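Local coordinates for outer membrane protein YopM (Yersinia pestis, PDB 1JL5) that probably acts as a leucine-rich repeat effector that alters host cell physiology and promotes bacterial survival in host tissues, at residues 344-350 / 363-369; 39-43 / 65-70; 138-144 / 159-165. Residue numbers count along the deposited sequence, not the author numbering.

Interaction 1 of 3, residues 344-350 / 363-369; sequences ASFNHLA and HVEYNPL
This is a stacking contact between equivalent turns of two successive leucine-rich repeats, where the chain leaves parallel strands 341-343 and 361-363. The turn conformations match: F346 and Y366 both take left-handed backbone angles (phi/psi 55/54° and 59/66°), and CA atoms pair S345 with V364 (3.8 Å) and A350 with L369 (4.1 Å). The backbone is joined by A344 N to H363 O (2.7 Å), F346 N to E365 O (2.8 Å) and N347 N to Y366 O (3.3 Å). N367, chi1 -92°, is the inward asparagine of the repeat: its ND2 donates to A344 O (2.6 Å) and to V364 O of its own turn (2.9 Å), and its OD1 accepts from L349 N (2.9 Å). N347 repeats the pattern, with ND2 bonded to A344 O (2.9 Å) and to V324 in the preceding repeat. The F346 and Y366 rings lie near parallel (17°) but slid apart, centroids 4.7 Å. P368 CG sits over the H348 ring face, 4.0 Å from its centroid, while H348 NE2 bonds S206 of the second subunit. Inside, L349 CB meets L369 CD1 at 3.6 Å. Buried amides thus satisfy backbone groups that the turns leave without strand partners.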
loop_
_atom_site.group_PDB
_atom_site.type_symbol
_atom_site.label_atom_id
_atom_site.label_comp_id
_atom_site.label_asym_id
_atom_site.label_seq_id
_atom_site.Cartn_x
_atom_site.Cartn_y
_atom_site.Cartn_z
ATOM N N ALA A 344 0.270 17.262 1.987
ATOM C CA ALA A 344 -0.083 17.813 3.281
ATOM C C ALA A 344 -1.209 16.972 3.860
ATOM O O ALA A 344 -2.007 17.429 4.680
ATOM C CB ALA A 344 -0.519 19.258 3.130
ATOM N N SER A 345 -1.264 15.731 3.407
ATOM C CA SER A 345 -2.263 14.794 3.876
ATOM C C SER A 345 -2.045 14.528 5.358
ATOM O O SER A 345 -0.968 14.790 5.898
ATOM C CB SER A 345 -2.123 13.492 3.105
ATOM O OG SER A 345 -0.783 13.055 3.195
ATOM N N PHE A 346 -3.074 14.008 6.014
ATOM C CA PHE A 346 -2.993 13.686 7.430
ATOM C C PHE A 346 -2.577 14.875 8.268
ATOM O O PHE A 346 -1.606 14.836 9.025
ATOM C CB PHE A 346 -2.028 12.531 7.634
ATOM C CG PHE A 346 -2.472 11.275 6.977
ATOM C CD1 PHE A 346 -3.563 10.567 7.478
ATOM C CD2 PHE A 346 -1.816 10.795 5.848
ATOM C CE1 PHE A 346 -3.991 9.397 6.863
ATOM C CE2 PHE A 346 -2.238 9.627 5.227
ATOM C CZ PHE A 346 -3.328 8.927 5.738
ATOM N N ASN A 347 -3.321 15.951 8.104
ATOM C CA ASN A 347 -3.083 17.151 8.864
ATOM C C ASN A 347 -4.446 17.621 9.274
ATOM O O ASN A 347 -5.426 16.918 9.062
ATOM C CB ASN A 347 -2.371 18.193 8.017
ATOM C CG ASN A 347 -0.881 18.029 8.068
ATOM O OD1 ASN A 347 -0.260 18.307 9.090
ATOM N ND2 ASN A 347 -0.297 17.552 6.981
ATOM N N HIS A 348 -4.512 18.800 9.863
ATOM C CA HIS A 348 -5.780 19.327 10.304
ATOM C C HIS A 348 -6.146 20.538 9.468
ATOM O O HIS A 348 -6.603 21.552 9.989
ATOM C CB HIS A 348 -5.698 19.724 11.765
ATOM C CG HIS A 348 -6.988 19.548 12.487
ATOM N ND1 HIS A 348 -7.359 18.347 13.048
ATOM C CD2 HIS A 348 -8.027 20.392 12.676
ATOM C CE1 HIS A 348 -8.573 18.458 13.551
ATOM N NE2 HIS A 348 -9.001 19.689 13.339
ATOM N N LEU A 349 -5.934 20.427 8.166
ATOM C CA LEU A 349 -6.233 21.523 7.264
ATOM C C LEU A 349 -7.719 21.646 6.988
ATOM O O LEU A 349 -8.370 20.680 6.604
ATOM C CB LEU A 349 -5.496 21.329 5.942
ATOM C CG LEU A 349 -3.985 21.177 6.066
ATOM C CD1 LEU A 349 -3.395 21.016 4.679
ATOM C CD2 LEU A 349 -3.393 22.384 6.792
ATOM N N ALA A 350 -8.249 22.841 7.208
ATOM C CA ALA A 350 -9.652 23.118 6.933
ATOM C C ALA A 350 -9.648 23.542 5.472
ATOM O O ALA A 350 -10.614 23.332 4.738
ATOM C CB ALA A 350 -10.147 24.260 7.804
ATOM N N HIS A 363 -1.506 16.019 -2.652
ATOM C CA HIS A 363 -1.958 14.929 -1.800
ATOM C C HIS A 363 -2.275 15.584 -0.482
ATOM O O HIS A 363 -1.385 15.848 0.318
ATOM C CB HIS A 363 -0.864 13.881 -1.623
ATOM C CG HIS A 363 -0.627 13.055 -2.847
ATOM N ND1 HIS A 363 0.307 12.044 -2.895
ATOM C CD2 HIS A 363 -1.200 13.097 -4.072
ATOM C CE1 HIS A 363 0.298 11.497 -4.097
ATOM N NE2 HIS A 363 -0.608 12.119 -4.829
ATOM N N VAL A 364 -3.551 15.882 -0.281
ATOM C CA VAL A 364 -3.999 16.528 0.939
ATOM C C VAL A 364 -5.076 15.657 1.555
ATOM O O VAL A 364 -5.965 16.117 2.273
ATOM C CB VAL A 364 -4.530 17.934 0.641
ATOM C CG1 VAL A 364 -5.038 18.587 1.913
ATOM C CG2 VAL A 364 -3.406 18.774 0.056
ATOM N N GLU A 365 -4.961 14.375 1.251
ATOM C CA GLU A 365 -5.855 13.343 1.746
ATOM C C GLU A 365 -5.911 13.406 3.270
ATOM O O GLU A 365 -4.917 13.703 3.928
ATOM C CB GLU A 365 -5.305 11.982 1.308
ATOM C CG GLU A 365 -3.930 12.117 0.631
ATOM C CD GLU A 365 -3.242 10.796 0.375
ATOM O OE1 GLU A 365 -3.879 9.889 -0.209
ATOM O OE2 GLU A 365 -2.058 10.669 0.750
ATOM N N TYR A 366 -7.086 13.144 3.825
ATOM C CA TYR A 366 -7.251 13.123 5.268
ATOM C C TYR A 366 -6.893 14.416 5.965
ATOM O O TYR A 366 -5.935 14.504 6.734
ATOM C CB TYR A 366 -6.444 11.963 5.841
ATOM C CG TYR A 366 -6.818 10.665 5.171
ATOM C CD1 TYR A 366 -8.067 10.087 5.388
ATOM C CD2 TYR A 366 -5.948 10.041 4.284
ATOM C CE1 TYR A 366 -8.441 8.919 4.740
ATOM C CE2 TYR A 366 -6.312 8.868 3.628
ATOM C CZ TYR A 366 -7.561 8.314 3.863
ATOM O OH TYR A 366 -7.927 7.148 3.231
ATOM N N ASN A 367 -7.688 15.425 5.662
ATOM C CA ASN A 367 -7.572 16.738 6.248
ATOM C C ASN A 367 -9.030 17.123 6.372
ATOM O O ASN A 367 -9.833 16.798 5.495
ATOM C CB ASN A 367 -6.845 17.695 5.306
ATOM C CG ASN A 367 -5.355 17.724 5.549
ATOM O OD1 ASN A 367 -4.894 18.263 6.551
ATOM N ND2 ASN A 367 -4.594 17.142 4.636
ATOM N N PRO A 368 -9.407 17.774 7.478
ATOM C CA PRO A 368 -10.803 18.177 7.647
ATOM C C PRO A 368 -11.079 19.358 6.729
ATOM O O PRO A 368 -11.501 20.419 7.171
ATOM C CB PRO A 368 -10.868 18.553 9.118
ATOM C CG PRO A 368 -9.515 19.125 9.362
ATOM C CD PRO A 368 -8.613 18.128 8.667
ATOM N N LEU A 369 -10.800 19.161 5.448
ATOM C CA LEU A 369 -11.003 20.186 4.440
ATOM C C LEU A 369 -12.479 20.536 4.326
ATOM O O LEU A 369 -13.310 19.669 4.066
ATOM C CB LEU A 369 -10.487 19.682 3.087
ATOM C CG LEU A 369 -9.127 20.169 2.578
ATOM C CD1 LEU A 369 -8.125 20.285 3.703
ATOM C CD2 LEU A 369 -8.644 19.214 1.505
HETATM O O HOH W 1 0.297 10.963 1.957
HETATM O O HOH W 2 -6.643 14.553 9.508
#

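Interaction 2 of 3, residues 39-43 / 65-70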
loop_
_atom_site.group_PDB
_atom_site.type_symbol
_atom_site.label_atom_id
_atom_site.label_comp_id
_atom_site.label_asym_id
_atom_site.label_seq_id
_atom_site.Cartn_x
_atom_site.Cartn_y
_atom_site.Cartn_z
ATOM N N TYR A 39 43.168 -21.666 -21.776
ATOM C CA TYR A 39 42.068 -20.920 -21.176
ATOM C C TYR A 39 40.751 -21.497 -21.651
ATOM O O TYR A 39 39.870 -21.792 -20.846
ATOM C CB TYR A 39 42.144 -19.440 -21.546
ATOM C CG TYR A 39 43.132 -18.690 -20.703
ATOM C CD1 TYR A 39 42.934 -18.551 -19.332
ATOM C CD2 TYR A 39 44.285 -18.150 -21.262
ATOM C CE1 TYR A 39 43.861 -17.896 -18.540
ATOM C CE2 TYR A 39 45.218 -17.493 -20.478
ATOM C CZ TYR A 39 45.000 -17.370 -19.119
ATOM O OH TYR A 39 45.919 -16.715 -18.337
ATOM N N TYR A 40 40.629 -21.669 -22.963
ATOM C CA TYR A 40 39.414 -22.219 -23.540
ATOM C C TYR A 40 39.046 -23.522 -22.877
ATOM O O TYR A 40 37.904 -23.736 -22.484
ATOM C CB TYR A 40 39.588 -22.510 -25.024
ATOM C CG TYR A 40 39.852 -21.319 -25.896
ATOM C CD1 TYR A 40 39.540 -20.025 -25.476
ATOM C CD2 TYR A 40 40.361 -21.493 -27.178
ATOM C CE1 TYR A 40 39.730 -18.938 -26.321
ATOM C CE2 TYR A 40 40.551 -20.424 -28.023
ATOM C CZ TYR A 40 40.235 -19.151 -27.595
ATOM O OH TYR A 40 40.416 -18.106 -28.464
ATOM N N ASN A 41 40.029 -24.403 -22.773
ATOM C CA ASN A 41 39.804 -25.707 -22.189
ATOM C C ASN A 41 39.534 -25.600 -20.710
ATOM O O ASN A 41 38.704 -26.324 -20.176
ATOM C CB ASN A 41 41.001 -26.606 -22.470
ATOM C CG ASN A 41 41.132 -26.929 -23.939
ATOM O OD1 ASN A 41 40.417 -26.364 -24.762
ATOM N ND2 ASN A 41 42.039 -27.833 -24.278
ATOM N N ALA A 42 40.239 -24.700 -20.042
ATOM C CA ALA A 42 40.018 -24.521 -18.618
ATOM C C ALA A 42 38.575 -24.049 -18.483
ATOM O O ALA A 42 37.826 -24.516 -17.626
ATOM C CB ALA A 42 40.974 -23.475 -18.061
ATOM N N TRP A 43 38.183 -23.144 -19.369
ATOM C CA TRP A 43 36.839 -22.597 -19.343
ATOM C C TRP A 43 35.775 -23.606 -19.728
ATOM O O TRP A 43 34.701 -23.638 -19.129
ATOM C CB TRP A 43 36.766 -21.369 -20.242
ATOM C CG TRP A 43 37.667 -20.290 -19.752
ATOM C CD1 TRP A 43 38.110 -20.123 -18.472
ATOM C CD2 TRP A 43 38.208 -19.208 -20.510
ATOM N NE1 TRP A 43 38.892 -19.004 -18.386
ATOM C CE2 TRP A 43 38.970 -18.419 -19.621
ATOM C CE3 TRP A 43 38.123 -18.823 -21.850
ATOM C CZ2 TRP A 43 39.644 -17.269 -20.032
ATOM C CZ3 TRP A 43 38.793 -17.678 -22.258
ATOM C CH2 TRP A 43 39.543 -16.915 -21.351
ATOM N N LEU A 65 34.242 -15.100 -21.666
ATOM C CA LEU A 65 35.633 -15.331 -21.313
ATOM C C LEU A 65 36.495 -15.394 -22.561
ATOM O O LEU A 65 37.515 -14.714 -22.666
ATOM C CB LEU A 65 35.755 -16.637 -20.536
ATOM C CG LEU A 65 35.263 -16.565 -19.093
ATOM C CD1 LEU A 65 34.971 -17.954 -18.568
ATOM C CD2 LEU A 65 36.318 -15.860 -18.251
ATOM N N ARG A 66 36.071 -16.218 -23.508
ATOM C CA ARG A 66 36.800 -16.389 -24.751
ATOM C C ARG A 66 36.903 -15.071 -25.491
ATOM O O ARG A 66 37.992 -14.655 -25.887
ATOM C CB ARG A 66 36.100 -17.423 -25.629
ATOM C CG ARG A 66 35.989 -18.790 -24.990
ATOM C CD ARG A 66 35.306 -19.741 -25.936
ATOM N NE ARG A 66 36.056 -19.841 -27.181
ATOM C CZ ARG A 66 36.729 -20.921 -27.560
ATOM N NH1 ARG A 66 36.742 -22.003 -26.792
ATOM N NH2 ARG A 66 37.392 -20.912 -28.705
ATOM N N ASP A 67 35.764 -14.413 -25.680
ATOM C CA ASP A 67 35.752 -13.143 -26.380
ATOM C C ASP A 67 36.704 -12.185 -25.687
ATOM O O ASP A 67 37.486 -11.488 -26.331
ATOM C CB ASP A 67 34.348 -12.548 -26.395
ATOM C CG ASP A 67 34.254 -11.341 -27.296
ATOM O OD1 ASP A 67 34.511 -11.499 -28.507
ATOM O OD2 ASP A 67 33.935 -10.238 -26.798
ATOM N N CYS A 68 36.640 -12.164 -24.365
ATOM C CA CYS A 68 37.506 -11.295 -23.596
ATOM C C CYS A 68 38.957 -11.647 -23.866
ATOM O O CYS A 68 39.783 -10.779 -24.147
ATOM C CB CYS A 68 37.218 -11.443 -22.110
ATOM S SG CYS A 68 38.332 -10.476 -21.109
ATOM N N LEU A 69 39.262 -12.936 -23.774
ATOM C CA LEU A 69 40.610 -13.418 -24.012
ATOM C C LEU A 69 41.055 -13.065 -25.424
ATOM O O LEU A 69 42.117 -12.477 -25.619
ATOM C CB LEU A 69 40.660 -14.932 -23.827
ATOM C CG LEU A 69 42.044 -15.579 -23.871
ATOM C CD1 LEU A 69 42.867 -15.098 -22.690
ATOM C CD2 LEU A 69 41.897 -17.086 -23.838
ATOM N N ASP A 70 40.229 -13.421 -26.403
ATOM C CA ASP A 70 40.533 -13.169 -27.807
ATOM C C ASP A 70 40.682 -11.691 -28.123
ATOM O O ASP A 70 41.645 -11.282 -28.770
ATOM C CB ASP A 70 39.449 -13.777 -28.701
ATOM C CG ASP A 70 39.279 -15.264 -28.467
ATOM O OD1 ASP A 70 40.199 -15.872 -27.884
ATOM O OD2 ASP A 70 38.236 -15.822 -28.866
HETATM O O HOH W 3 36.296 -22.533 -24.083
#
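Y39 opens the first segment, on helix 36-48, which runs antiparallel to helix 58-71: the short segment axes make 166° and approach to 10.4 Å. The CA-to-CB bond of Y39 points toward the partner, and its CB meets L69 CD2 at 3.3 Å; beyond L69, its side chain also touches E88 and P91 of a following loop. Y40 carries the polar part of the contact. The guanidinium of R66 lies flat on its ring, with planes at 16° and R66 CZ 3.5 Å from the ring centroid, 9° off the normal, a cation-pi stack. At the rim of the same ring, Y40 OH donates to D70 OD1 in a very short hydrogen bond of 2.3 Å. Water 3 joins the two helices again, donating to Y40 O (2.6 Å) and accepting from R66 NH1 (2.8 Å). One turn on, W43 brings its indole against the second helix: L65 CB stands over the six-membered ring, 3.5 Å from its centroid, a CH-pi contact, and L69 CB approaches the ring edge at W43 CH2 (3.4 Å). W43 NE1 bonds E88 O, so the indole also ties the hairpin to the first repeat, where P87 touches both W43 and L65. The chemistry is therefore divided: leucines and indole fill the buried side of this N-terminal helical hairpin, while stacking and hydrogen bonding hold its partly exposed side.

Interaction 3 of 3, residues 138-144 / 159-165. With CA (calcium ion), chain D.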
loop_
_atom_site.group_PDB
_atom_site.type_symbol
_atom_site.label_atom_id
_atom_site.label_comp_id
_atom_site.label_asym_id
_atom_site.label_seq_id
_atom_site.Cartn_x
_atom_site.Cartn_y
_atom_site.Cartn_z
ATOM N N VAL A 138 31.756 -5.071 -4.399
ATOM C CA VAL A 138 31.403 -6.360 -3.821
ATOM C C VAL A 138 30.148 -6.239 -2.974
ATOM O O VAL A 138 29.967 -6.962 -1.996
ATOM C CB VAL A 138 32.537 -6.887 -2.939
ATOM C CG1 VAL A 138 33.767 -7.169 -3.785
ATOM C CG2 VAL A 138 32.862 -5.862 -1.869
ATOM N N SER A 139 29.282 -5.313 -3.347
ATOM C CA SER A 139 28.060 -5.126 -2.597
ATOM C C SER A 139 27.206 -6.368 -2.755
ATOM O O SER A 139 27.399 -7.155 -3.684
ATOM C CB SER A 139 27.291 -3.911 -3.113
ATOM O OG SER A 139 26.822 -4.143 -4.426
ATOM N N ASN A 140 26.269 -6.548 -1.833
ATOM C CA ASN A 140 25.369 -7.677 -1.897
ATOM C C ASN A 140 26.098 -9.000 -1.983
ATOM O O ASN A 140 25.946 -9.764 -2.933
ATOM C CB ASN A 140 24.434 -7.509 -3.083
ATOM C CG ASN A 140 23.618 -6.248 -2.983
ATOM O OD1 ASN A 140 22.927 -6.032 -1.994
ATOM N ND2 ASN A 140 23.697 -5.403 -4.003
ATOM N N ASN A 141 26.908 -9.251 -0.974
ATOM C CA ASN A 141 27.639 -10.489 -0.882
ATOM C C ASN A 141 27.523 -10.893 0.562
ATOM O O ASN A 141 26.655 -10.395 1.274
ATOM C CB ASN A 141 29.091 -10.287 -1.307
ATOM C CG ASN A 141 29.276 -10.474 -2.795
ATOM O OD1 ASN A 141 29.233 -11.596 -3.290
ATOM N ND2 ASN A 141 29.456 -9.378 -3.520
ATOM N N GLN A 142 28.384 -11.794 1.000
ATOM C CA GLN A 142 28.331 -12.246 2.374
ATOM C C GLN A 142 29.680 -12.024 3.003
ATOM O O GLN A 142 30.112 -12.789 3.860
ATOM C CB GLN A 142 27.957 -13.724 2.412
ATOM C CG GLN A 142 26.548 -13.994 1.926
ATOM C CD GLN A 142 26.315 -15.454 1.616
ATOM O OE1 GLN A 142 26.589 -16.325 2.437
ATOM N NE2 GLN A 142 25.813 -15.728 0.418
ATOM N N LEU A 143 30.348 -10.965 2.567
ATOM C CA LEU A 143 31.661 -10.650 3.090
ATOM C C LEU A 143 31.566 -10.456 4.589
ATOM O O LEU A 143 30.806 -9.619 5.071
ATOM C CB LEU A 143 32.201 -9.393 2.418
ATOM C CG LEU A 143 32.355 -9.517 0.903
ATOM C CD1 LEU A 143 32.914 -8.224 0.353
ATOM C CD2 LEU A 143 33.273 -10.690 0.565
ATOM N N GLU A 144 32.325 -11.259 5.321
ATOM C CA GLU A 144 32.330 -11.191 6.774
ATOM C C GLU A 144 33.393 -10.187 7.153
ATOM O O GLU A 144 33.327 -9.547 8.196
ATOM C CB GLU A 144 32.679 -12.556 7.352
ATOM C CG GLU A 144 31.989 -13.696 6.636
ATOM C CD GLU A 144 31.043 -14.452 7.531
ATOM O OE1 GLU A 144 30.193 -13.804 8.178
ATOM O OE2 GLU A 144 31.149 -15.695 7.580
ATOM N N ASP A 159 32.744 -0.533 -2.759
ATOM C CA ASP A 159 31.330 -0.736 -2.558
ATOM C C ASP A 159 31.192 -2.106 -1.933
ATOM O O ASP A 159 31.235 -3.119 -2.625
ATOM C CB ASP A 159 30.572 -0.702 -3.879
ATOM C CG ASP A 159 29.083 -0.864 -3.686
ATOM O OD1 ASP A 159 28.655 -1.098 -2.532
ATOM O OD2 ASP A 159 28.341 -0.757 -4.679
ATOM N N VAL A 160 31.066 -2.129 -0.615
ATOM C CA VAL A 160 30.902 -3.374 0.111
ATOM C C VAL A 160 29.533 -3.328 0.765
ATOM O O VAL A 160 29.273 -4.001 1.758
ATOM C CB VAL A 160 31.975 -3.537 1.183
ATOM C CG1 VAL A 160 33.343 -3.610 0.523
ATOM C CG2 VAL A 160 31.909 -2.380 2.160
ATOM N N ASP A 161 28.663 -2.507 0.194
ATOM C CA ASP A 161 27.315 -2.368 0.698
ATOM C C ASP A 161 26.638 -3.727 0.732
ATOM O O ASP A 161 26.914 -4.594 -0.090
ATOM C CB ASP A 161 26.514 -1.412 -0.188
ATOM C CG ASP A 161 25.033 -1.416 0.141
ATOM O OD1 ASP A 161 24.348 -2.401 -0.209
ATOM O OD2 ASP A 161 24.552 -0.438 0.755
ATOM N N ASN A 162 25.768 -3.909 1.712
ATOM C CA ASN A 162 25.021 -5.140 1.858
ATOM C C ASN A 162 25.904 -6.379 1.938
ATOM O O ASN A 162 25.948 -7.208 1.029
ATOM C CB ASN A 162 24.034 -5.281 0.704
ATOM C CG ASN A 162 22.827 -6.101 1.083
ATOM O OD1 ASN A 162 22.947 -7.134 1.740
ATOM N ND2 ASN A 162 21.649 -5.648 0.666
ATOM N N ASN A 163 26.614 -6.488 3.045
ATOM C CA ASN A 163 27.469 -7.623 3.294
ATOM C C ASN A 163 27.325 -7.902 4.768
ATOM O O ASN A 163 26.370 -7.450 5.387
ATOM C CB ASN A 163 28.913 -7.294 2.927
ATOM C CG ASN A 163 29.196 -7.552 1.473
ATOM O OD1 ASN A 163 29.282 -8.702 1.057
ATOM N ND2 ASN A 163 29.315 -6.492 0.682
ATOM N N SER A 164 28.254 -8.650 5.337
ATOM C CA SER A 164 28.174 -8.950 6.752
ATOM C C SER A 164 29.422 -8.435 7.429
ATOM O O SER A 164 29.974 -9.075 8.319
ATOM C CB SER A 164 28.024 -10.451 6.954
ATOM O OG SER A 164 26.856 -10.893 6.292
ATOM N N LEU A 165 29.863 -7.263 6.996
ATOM C CA LEU A 165 31.053 -6.656 7.558
ATOM C C LEU A 165 30.767 -6.092 8.940
ATOM O O LEU A 165 29.844 -5.298 9.124
ATOM C CB LEU A 165 31.558 -5.553 6.628
ATOM C CG LEU A 165 31.918 -6.066 5.230
ATOM C CD1 LEU A 165 32.326 -4.910 4.342
ATOM C CD2 LEU A 165 33.045 -7.090 5.337
HETATM CA CA CA D . 21.795 -7.841 3.776
HETATM O O HOH W 4 25.166 -10.284 3.918
HETATM O O HOH W 5 23.783 -7.003 4.757
HETATM O O HOH W 6 19.122 -8.271 2.882
HETATM O O HOH W 7 22.321 -9.985 2.608
#
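In this leucine-rich repeat solenoid, N163 occupies the inward asparagine position of LRR 5 and buries 65 Å² against the turn of LRR 4, the largest share. Its ND2 reaches V138 O (2.8 Å) across the repeats and V160 O (2.7 Å) within its own turn, while its OD1 accepts from L143 N (2.9 Å). N141, with nearly the same chi angles, does the equivalent work one repeat earlier, bonding V118 O. L143, burying 59 Å², sets CB 3.8 Å from L165 CD2 in the solenoid interior, and its carbonyl O accepts from S164 N (2.7 Å). S139, with 55 Å², places CB 3.2 Å from D159 OD1; the flanking backbone bonds are V138 N to D159 O (2.7 Å) and N140 N to D161 O (2.7 Å). A calcium ion sits beside the turn: N162 OD1 lies 2.4 Å from it, with waters 5 and 7 at 2.4 and 2.5 Å and water 6 farther off at 2.9 Å; water 5 donates to N163 O (2.7 Å).

In the fold
Along the chain the order is interaction 2, interaction 3, interaction 1, each closing before the next opens. Interaction 2 joins helices 36-48 and 58-71, which precede the long parallel sheet; the other two join turns that follow neighbouring strands of that sheet, 135-137 with 157-159 and 341-343 with 361-363. Centres of interactions 2 and 3 are about 29 Å apart on the same side of the chain's centre, while interaction 1 lies on the opposite side, about 42 Å from interaction 3 and 63 Å from interaction 2. None touches another. A similar inter-repeat geometry recurs at distant points, consistent with a solenoid built from contacts between successive repeats, with the helical hairpin packed against its N-terminal end.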